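Local coordinates for methylmalonyl-CoA carboxyltransferase 5S subunit (Propionibacterium freudenreichii subsp. shermanii, PDB 1RQB), which catalyses the transfer of a carboxyl group from the biotin of the 1.3S subunit to pyruvate, giving oxaloacetate, with one cobalt ion per subunit as cofactor, at residues A[176-181]-A[214-219]; A[201-206]-A[235-240]; A[208-213]-A[242-247]. All coordinates share one frame; numbering follows the deposited sequence.

Interaction 1 (A[176-181]-A[214-219])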
loop_
_atom_site.group_PDB
_atom_site.type_symbol
_atom_site.label_atom_id
_atom_site.label_comp_id
_atom_site.label_asym_id
_atom_site.label_seq_id
_atom_site.Cartn_x
_atom_site.Cartn_y
_atom_site.Cartn_z
ATOM N N GLY A 176 -4.532 -8.159 -28.934
ATOM C CA GLY A 176 -4.749 -9.540 -28.544
ATOM C C GLY A 176 -5.830 -9.651 -27.480
ATOM O O GLY A 176 -6.636 -10.579 -27.508
ATOM N N TYR A 177 -5.854 -8.712 -26.538
ATOM C CA TYR A 177 -6.863 -8.738 -25.468
ATOM C C TYR A 177 -8.241 -8.385 -26.031
ATOM O O TYR A 177 -9.245 -8.976 -25.638
ATOM C CB TYR A 177 -6.465 -7.775 -24.339
ATOM C CG TYR A 177 -5.250 -8.263 -23.566
ATOM C CD1 TYR A 177 -4.124 -7.453 -23.402
ATOM C CD2 TYR A 177 -5.228 -9.542 -23.009
ATOM C CE1 TYR A 177 -2.998 -7.911 -22.693
ATOM C CE2 TYR A 177 -4.116 -10.008 -22.304
ATOM C CZ TYR A 177 -3.012 -9.187 -22.150
ATOM O OH TYR A 177 -1.940 -9.646 -21.434
ATOM N N VAL A 178 -8.290 -7.432 -26.958
ATOM C CA VAL A 178 -9.560 -7.031 -27.579
ATOM C C VAL A 178 -10.156 -8.229 -28.322
ATOM O O VAL A 178 -11.369 -8.436 -28.324
ATOM C CB VAL A 178 -9.345 -5.852 -28.571
ATOM C CG1 VAL A 178 -10.607 -5.590 -29.378
ATOM C CG2 VAL A 178 -8.968 -4.596 -27.802
ATOM N N LYS A 179 -9.289 -9.020 -28.951
ATOM C CA LYS A 179 -9.724 -10.218 -29.684
ATOM C C LYS A 179 -10.319 -11.231 -28.704
ATOM O O LYS A 179 -11.372 -11.813 -28.961
ATOM C CB LYS A 179 -8.535 -10.857 -30.420
ATOM C CG LYS A 179 -8.835 -12.237 -31.024
ATOM C CD LYS A 179 -7.579 -12.856 -31.634
ATOM C CE LYS A 179 -7.809 -14.298 -32.059
ATOM N NZ LYS A 179 -8.949 -14.459 -32.999
ATOM N N LEU A 180 -9.630 -11.446 -27.586
ATOM C CA LEU A 180 -10.091 -12.402 -26.568
ATOM C C LEU A 180 -11.444 -11.959 -26.008
ATOM O O LEU A 180 -12.346 -12.774 -25.823
ATOM C CB LEU A 180 -9.075 -12.513 -25.423
ATOM C CG LEU A 180 -8.324 -13.835 -25.284
ATOM C CD1 LEU A 180 -7.472 -13.786 -24.018
ATOM C CD2 LEU A 180 -9.322 -14.995 -25.208
ATOM N N ALA A 181 -11.580 -10.668 -25.724
ATOM C CA ALA A 181 -12.856 -10.155 -25.203
ATOM C C ALA A 181 -13.982 -10.511 -26.177
ATOM O O ALA A 181 -15.075 -10.897 -25.766
ATOM C CB ALA A 181 -12.781 -8.641 -25.023
ATOM N N LYS A 214 -14.052 -1.185 -24.913
ATOM C CA LYS A 214 -15.271 -0.363 -24.928
ATOM C C LYS A 214 -15.508 0.220 -26.323
ATOM O O LYS A 214 -16.642 0.241 -26.799
ATOM C CB LYS A 214 -15.160 0.795 -23.923
ATOM C CG LYS A 214 -15.225 0.416 -22.420
ATOM C CD LYS A 214 -16.632 0.050 -22.018
ATOM C CE LYS A 214 -16.722 -0.281 -20.535
ATOM N NZ LYS A 214 -18.126 -0.245 -20.050
ATOM N N ASP A 215 -14.448 0.717 -26.966
ATOM C CA ASP A 215 -14.573 1.328 -28.299
ATOM C C ASP A 215 -14.952 0.278 -29.346
ATOM O O ASP A 215 -15.684 0.570 -30.290
ATOM C CB ASP A 215 -13.259 1.973 -28.761
ATOM C CG ASP A 215 -12.942 3.287 -28.049
ATOM O OD1 ASP A 215 -13.880 3.966 -27.579
ATOM O OD2 ASP A 215 -11.745 3.653 -27.984
ATOM N N THR A 216 -14.452 -0.940 -29.177
ATOM C CA THR A 216 -14.690 -2.012 -30.154
ATOM C C THR A 216 -16.043 -2.697 -29.959
ATOM O O THR A 216 -16.733 -2.991 -30.934
ATOM C CB THR A 216 -13.594 -3.085 -30.070
ATOM O OG1 THR A 216 -12.327 -2.481 -30.342
ATOM C CG2 THR A 216 -13.846 -4.198 -31.074
ATOM N N TYR A 217 -16.450 -2.939 -28.718
ATOM C CA TYR A 217 -17.701 -3.683 -28.516
ATOM C C TYR A 217 -18.834 -2.816 -27.964
ATOM O O TYR A 217 -19.961 -3.292 -27.840
ATOM C CB TYR A 217 -17.426 -4.884 -27.617
ATOM C CG TYR A 217 -16.417 -5.803 -28.244
ATOM C CD1 TYR A 217 -15.109 -5.867 -27.774
ATOM C CD2 TYR A 217 -16.758 -6.584 -29.363
ATOM C CE1 TYR A 217 -14.164 -6.681 -28.397
ATOM C CE2 TYR A 217 -15.815 -7.400 -29.995
ATOM C CZ TYR A 217 -14.526 -7.440 -29.506
ATOM O OH TYR A 217 -13.586 -8.221 -30.128
ATOM N N GLY A 218 -18.554 -1.556 -27.647
ATOM C CA GLY A 218 -19.609 -0.685 -27.146
ATOM C C GLY A 218 -19.572 -0.372 -25.659
ATOM O O GLY A 218 -19.128 -1.184 -24.848
ATOM N N GLN A 219 -20.073 0.802 -25.297
ATOM C CA GLN A 219 -20.076 1.236 -23.892
ATOM C C GLN A 219 -20.936 0.302 -23.038
ATOM O O GLN A 219 -20.783 0.267 -21.819
ATOM C CB GLN A 219 -20.597 2.674 -23.784
ATOM C CG GLN A 219 -19.782 3.655 -24.612
ATOM C CD GLN A 219 -18.303 3.635 -24.250
ATOM O OE1 GLN A 219 -17.437 3.649 -25.125
ATOM N NE2 GLN A 219 -18.011 3.613 -22.950
#
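The ring of Y217 meets V178 at its edge, where V178 O lies close to the ring plane. One face is covered from within its own segment: T216 CG2 stands 3.6 Å above the plane, over the ring centre. A181 CB approaches obliquely, 4.1 Å from Y217 CE1. The phenol donates a hydrogen bond from Y217 OH to V178 O, 2.9 Å long. The hydroxyl sits above the carbonyl plane, 39° out of it, and the C=O...donor angle is 139°. V178 CG1, anti to the backbone N (chi1 171°), is 3.8 Å from Y217 CE1. The same methyl meets T216 tip to tip, with CG1 3.7 Å from T216 OG1. That hydroxyl has its polar partner in its own helix, at A212 O. An alanine in place of Y217 would probably leave V178 O without this donor and open a gap beside V178 CG1 and A181 CB. Next along the chain, G218 leaves the helix with positive phi, where a side chain would jam against Y217 O. K214 NZ bonds to Q219 O and T221 O across this turn, and it forms a salt bridge with D247. The contact lies at the surface, away from the cobalt site. It joins helix 174-186 to the C-terminal end of helix 203-217, neighbours on the outside of the TIM barrel, just before the chain turns into strand 223-225.

Interaction 2 (A[201-206]-A[235-240]); sequences LKPQPA and EVSLMK
S237 and P203 form the centre of this contact, and their CA atoms are only 3.9 Å apart. S237 OG donates a hydrogen bond to L201 O, 2.7 Å away. The hydroxyl is tilted 34° from the carbonyl plane, with a C=O...donor angle of 130°. Chi1 of -61° sets S237 OG anti to its own carbonyl carbon, beside the backbone N. There it also makes a weak hydrogen bond with V233 O, one turn back. P203 CD and CG lie beside the same hydroxyl, with CD 3.5 Å from S237 OG. P203 CG reaches on to V236, 3.6 Å from V236 CG1, and the two side chains cross obliquely. P203 CB also touches K240, 3.7 Å from its CG. The proline carbonyl takes part as well, with P203 O 3.4 Å from K240 CB. One turn on, A206 CB lies 3.7 Å from S237 O. The N-terminal turn of helix 203-217 packs here against helix 234-243, its neighbour in the outer layer of the TIM barrel. K202 is the N-cap of the first helix, and its carbonyl accepts the A206 N-H. P203 has no N-H to offer, which suits the first turn of a helix. L201, just before, touches Y166 and L225, and its side chain is about 9 Å from those of H226 and H228, two cobalt ligands. The K240 chain bends at chi2, and its end leads away from P203. Further out lies the dimer interface: K202 NZ forms salt bridges with E273 and E270 of the second subunit, and K240 NZ is paired with E243 of its own chain and with E243 of the second subunit.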
loop_
_atom_site.group_PDB
_atom_site.type_symbol
_atom_site.label_atom_id
_atom_site.label_comp_id
_atom_site.label_asym_id
_atom_site.label_seq_id
_atom_site.Cartn_x
_atom_site.Cartn_y
_atom_site.Cartn_z
ATOM N N LEU A 201 -0.495 -5.119 -14.247
ATOM C CA LEU A 201 -1.197 -4.102 -15.045
ATOM C C LEU A 201 -0.832 -2.686 -14.597
ATOM O O LEU A 201 -1.208 -2.241 -13.514
ATOM C CB LEU A 201 -2.716 -4.306 -14.948
ATOM C CG LEU A 201 -3.551 -3.379 -15.837
ATOM C CD1 LEU A 201 -3.334 -3.724 -17.319
ATOM C CD2 LEU A 201 -5.032 -3.555 -15.483
ATOM N N LYS A 202 -0.100 -1.982 -15.454
ATOM C CA LYS A 202 0.292 -0.596 -15.161
ATOM C C LYS A 202 -0.831 0.338 -15.616
ATOM O O LYS A 202 -1.725 -0.067 -16.357
ATOM C CB LYS A 202 1.620 -0.245 -15.845
ATOM C CG LYS A 202 2.826 -0.994 -15.246
ATOM C CD LYS A 202 4.119 -0.552 -15.908
ATOM C CE LYS A 202 5.341 -1.176 -15.241
ATOM N NZ LYS A 202 6.590 -0.493 -15.694
ATOM N N PRO A 203 -0.793 1.600 -15.168
ATOM C CA PRO A 203 -1.810 2.597 -15.512
ATOM C C PRO A 203 -2.132 2.830 -16.990
ATOM O O PRO A 203 -3.300 2.821 -17.372
ATOM C CB PRO A 203 -1.286 3.867 -14.848
ATOM C CG PRO A 203 -0.591 3.338 -13.638
ATOM C CD PRO A 203 0.173 2.155 -14.206
ATOM N N GLN A 204 -1.122 3.028 -17.833
ATOM C CA GLN A 204 -1.428 3.325 -19.242
ATOM C C GLN A 204 -2.050 2.105 -19.927
ATOM O O GLN A 204 -3.006 2.236 -20.689
ATOM C CB GLN A 204 -0.184 3.790 -20.003
ATOM C CG GLN A 204 -0.553 4.393 -21.356
ATOM C CD GLN A 204 -1.409 5.637 -21.192
ATOM O OE1 GLN A 204 -1.007 6.586 -20.519
ATOM N NE2 GLN A 204 -2.599 5.636 -21.796
ATOM N N PRO A 205 -1.492 0.906 -19.695
ATOM C CA PRO A 205 -2.067 -0.297 -20.317
ATOM C C PRO A 205 -3.508 -0.505 -19.841
ATOM O O PRO A 205 -4.380 -0.906 -20.610
ATOM C CB PRO A 205 -1.132 -1.410 -19.841
ATOM C CG PRO A 205 0.195 -0.720 -19.751
ATOM C CD PRO A 205 -0.146 0.635 -19.154
ATOM N N ALA A 206 -3.771 -0.222 -18.565
ATOM C CA ALA A 206 -5.132 -0.380 -18.032
ATOM C C ALA A 206 -6.092 0.502 -18.836
ATOM O O ALA A 206 -7.133 0.054 -19.315
ATOM C CB ALA A 206 -5.175 0.025 -16.532
ATOM N N GLU A 235 -3.269 0.644 -7.758
ATOM C CA GLU A 235 -4.395 1.515 -7.388
ATOM C C GLU A 235 -4.455 2.660 -8.402
ATOM O O GLU A 235 -5.520 3.183 -8.728
ATOM C CB GLU A 235 -4.267 2.062 -5.967
ATOM C CG GLU A 235 -5.521 2.831 -5.553
ATOM C CD GLU A 235 -5.574 3.112 -4.066
ATOM O OE1 GLU A 235 -5.660 2.150 -3.279
ATOM O OE2 GLU A 235 -5.528 4.294 -3.681
ATOM N N VAL A 236 -3.299 3.043 -8.926
ATOM C CA VAL A 236 -3.300 4.097 -9.951
ATOM C C VAL A 236 -3.911 3.512 -11.228
ATOM O O VAL A 236 -4.589 4.211 -11.977
ATOM C CB VAL A 236 -1.884 4.593 -10.227
ATOM C CG1 VAL A 236 -1.923 5.718 -11.272
ATOM C CG2 VAL A 236 -1.271 5.111 -8.923
ATOM N N SER A 237 -3.685 2.218 -11.459
ATOM C CA SER A 237 -4.262 1.537 -12.628
ATOM C C SER A 237 -5.787 1.528 -12.502
ATOM O O SER A 237 -6.494 1.702 -13.492
ATOM C CB SER A 237 -3.723 0.102 -12.744
ATOM O OG SER A 237 -2.307 0.126 -12.914
ATOM N N LEU A 238 -6.302 1.308 -11.292
ATOM C CA LEU A 238 -7.758 1.334 -11.079
ATOM C C LEU A 238 -8.304 2.715 -11.453
ATOM O O LEU A 238 -9.346 2.827 -12.097
ATOM C CB LEU A 238 -8.102 1.046 -9.617
ATOM C CG LEU A 238 -8.472 -0.391 -9.248
ATOM C CD1 LEU A 238 -7.393 -1.337 -9.667
ATOM C CD2 LEU A 238 -8.729 -0.485 -7.751
HETATM N N MSE A 239 -7.611 3.772 -11.042
HETATM C CA MSE A 239 -8.071 5.133 -11.361
HETATM C C MSE A 239 -8.088 5.320 -12.880
HETATM O O MSE A 239 -9.044 5.863 -13.431
HETATM C CB MSE A 239 -7.153 6.187 -10.731
HETATM C CG MSE A 239 -7.565 7.632 -11.038
HETATM SE SE MSE A 239 -9.250 8.161 -10.149
HETATM C CE MSE A 239 -10.434 8.069 -11.640
ATOM N N LYS A 240 -7.029 4.887 -13.564
ATOM C CA LYS A 240 -6.969 4.999 -15.030
ATOM C C LYS A 240 -8.040 4.123 -15.684
ATOM O O LYS A 240 -8.592 4.483 -16.723
ATOM C CB LYS A 240 -5.572 4.602 -15.552
ATOM C CG LYS A 240 -4.533 5.672 -15.281
ATOM C CD LYS A 240 -4.948 6.930 -16.007
ATOM C CE LYS A 240 -4.026 8.094 -15.734
ATOM N NZ LYS A 240 -4.620 9.334 -16.309
#

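Interaction 3 (A[208-213]-A[242-247]); sequences DIIKAI and IEAGVD
A244 points its methyl at segment 208-213 of helix 203-217, where I210 and K211 receive it. The closest touch is at the branch point: I210 CB is 3.7 Å from A244 CB. I210 CG2, anti to the backbone N, lies against the same residue, 3.8 Å from both A244 CB and A244 O. CG2 also lies 3.8 Å from V246 N, past G245. The other branch of I210 runs to V246, with CD1 4.3 Å from V246 CG2. K211 flanks the methyl through its backbone, K211 N being 3.9 Å from A244 CB, and its aliphatic chain passes A244 O. The CA atoms of K211 and A244 are 5.1 Å apart, a close approach consistent with the small side chain of A244. G245 then ends helix 234-243 in a Schellman motif. Its positive phi would jam any side chain against A244 O, so glycine is called for. This turn leads into strand 248-251 of the TIM barrel, so I210 packs on the junction of helix and strand. I210 and V246 both lean on I223, and V246 also touches L225, in the layer between helices and barrel strands. The K211 chain bends at chi2 and chi4 (61° and -67°) and ends in a salt bridge with E18. K211 NZ also holds a water weakly. That water donates to E243 O, 3.0 Å away, and so spans the two segments. D247 OD2 accepts from I223 N.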
loop_
_atom_site.group_PDB
_atom_site.type_symbol
_atom_site.label_atom_id
_atom_site.label_comp_id
_atom_site.label_asym_id
_atom_site.label_seq_id
_atom_site.Cartn_x
_atom_site.Cartn_y
_atom_site.Cartn_z
ATOM N N ASP A 208 -5.609 1.945 -21.853
ATOM C CA ASP A 208 -5.618 1.552 -23.271
ATOM C C ASP A 208 -6.449 0.294 -23.539
ATOM O O ASP A 208 -7.207 0.239 -24.507
ATOM C CB ASP A 208 -4.192 1.317 -23.781
ATOM C CG ASP A 208 -3.361 2.590 -23.820
ATOM O OD1 ASP A 208 -3.914 3.682 -23.594
ATOM O OD2 ASP A 208 -2.143 2.493 -24.091
ATOM N N ILE A 209 -6.321 -0.725 -22.702
ATOM C CA ILE A 209 -7.070 -1.970 -22.931
ATOM C C ILE A 209 -8.563 -1.764 -22.670
ATOM O O ILE A 209 -9.401 -2.169 -23.476
ATOM C CB ILE A 209 -6.516 -3.128 -22.043
ATOM C CG1 ILE A 209 -5.115 -3.522 -22.526
ATOM C CG2 ILE A 209 -7.431 -4.352 -22.120
ATOM C CD1 ILE A 209 -4.325 -4.375 -21.523
ATOM N N ILE A 210 -8.906 -1.148 -21.546
ATOM C CA ILE A 210 -10.323 -0.928 -21.219
ATOM C C ILE A 210 -10.971 -0.055 -22.295
ATOM O O ILE A 210 -12.087 -0.316 -22.743
ATOM C CB ILE A 210 -10.497 -0.220 -19.853
ATOM C CG1 ILE A 210 -9.978 -1.109 -18.719
ATOM C CG2 ILE A 210 -11.969 0.116 -19.623
ATOM C CD1 ILE A 210 -10.706 -2.399 -18.586
ATOM N N LYS A 211 -10.258 0.976 -22.718
ATOM C CA LYS A 211 -10.780 1.886 -23.748
ATOM C C LYS A 211 -10.952 1.140 -25.075
ATOM O O LYS A 211 -11.958 1.309 -25.762
ATOM C CB LYS A 211 -9.810 3.061 -23.914
ATOM C CG LYS A 211 -10.337 4.201 -24.774
ATOM C CD LYS A 211 -11.598 4.788 -24.133
ATOM C CE LYS A 211 -12.110 6.004 -24.897
ATOM N NZ LYS A 211 -11.156 7.141 -24.786
ATOM N N ALA A 212 -9.987 0.303 -25.445
ATOM C CA ALA A 212 -10.067 -0.412 -26.728
ATOM C C ALA A 212 -11.233 -1.403 -26.736
ATOM O O ALA A 212 -11.896 -1.578 -27.757
ATOM C CB ALA A 212 -8.748 -1.130 -27.032
ATOM N N ILE A 213 -11.483 -2.060 -25.611
ATOM C CA ILE A 213 -12.592 -3.024 -25.543
ATOM C C ILE A 213 -13.924 -2.279 -25.662
ATOM O O ILE A 213 -14.801 -2.677 -26.429
ATOM C CB ILE A 213 -12.548 -3.838 -24.220
ATOM C CG1 ILE A 213 -11.319 -4.759 -24.233
ATOM C CG2 ILE A 213 -13.817 -4.696 -24.083
ATOM C CD1 ILE A 213 -11.109 -5.588 -22.939
ATOM N N ILE A 242 -10.933 3.482 -14.431
ATOM C CA ILE A 242 -12.200 4.199 -14.225
ATOM C C ILE A 242 -12.294 5.331 -15.251
ATOM O O ILE A 242 -13.355 5.581 -15.820
ATOM C CB ILE A 242 -12.289 4.735 -12.775
ATOM C CG1 ILE A 242 -12.509 3.548 -11.824
ATOM C CG2 ILE A 242 -13.426 5.780 -12.647
ATOM C CD1 ILE A 242 -12.319 3.885 -10.352
ATOM N N GLU A 243 -11.186 6.009 -15.519
ATOM C CA GLU A 243 -11.219 7.073 -16.533
ATOM C C GLU A 243 -11.526 6.469 -17.906
ATOM O O GLU A 243 -12.151 7.113 -18.746
ATOM C CB GLU A 243 -9.885 7.846 -16.564
ATOM C CG GLU A 243 -9.614 8.625 -15.263
ATOM C CD GLU A 243 -8.252 9.337 -15.226
ATOM O OE1 GLU A 243 -7.299 8.862 -15.886
ATOM O OE2 GLU A 243 -8.136 10.369 -14.516
ATOM N N ALA A 244 -11.114 5.222 -18.131
ATOM C CA ALA A 244 -11.347 4.576 -19.431
ATOM C C ALA A 244 -12.762 4.000 -19.516
ATOM O O ALA A 244 -13.179 3.538 -20.577
ATOM C CB ALA A 244 -10.316 3.486 -19.676
ATOM N N GLY A 245 -13.494 4.002 -18.405
ATOM C CA GLY A 245 -14.862 3.498 -18.427
ATOM C C GLY A 245 -15.174 2.154 -17.778
ATOM O O GLY A 245 -16.246 1.595 -18.012
ATOM N N VAL A 246 -14.267 1.629 -16.961
ATOM C CA VAL A 246 -14.524 0.330 -16.321
ATOM C C VAL A 246 -15.779 0.423 -15.451
ATOM O O VAL A 246 -16.026 1.425 -14.779
ATOM C CB VAL A 246 -13.293 -0.151 -15.507
ATOM C CG1 VAL A 246 -13.218 0.555 -14.136
ATOM C CG2 VAL A 246 -13.361 -1.668 -15.348
ATOM N N ASP A 247 -16.559 -0.652 -15.448
ATOM C CA ASP A 247 -17.847 -0.676 -14.737
ATOM C C ASP A 247 -17.714 -1.036 -13.256
ATOM O O ASP A 247 -18.416 -0.461 -12.427
ATOM C CB ASP A 247 -18.774 -1.679 -15.423
ATOM C CG ASP A 247 -18.994 -1.337 -16.885
ATOM O OD1 ASP A 247 -19.938 -0.575 -17.170
ATOM O OD2 ASP A 247 -18.204 -1.795 -17.742
HETATM O O HOH W 1 -12.296 7.482 -21.740
#

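In the fold
Along the chain, helix 174-186 comes first. Interaction 1 closes a loop from it over strand 191-193 to the end of helix 203-217. Before that loop closes, 201-206 and 208-213 open interactions 2 and 3. Their loops run over strand 223-225 and close, in the same order, at 235-240 and 242-247. All three loops therefore cross and none nests. Helix 203-217 is the shared element, gripped on one flank by helix 174-186 and elsewhere by helix 234-243 and the turn after it. Interactions 1 and 3 touch directly, their centres about 10 Å apart. Interaction 2 lies apart from interaction 1, nearer the cobalt site and the second subunit.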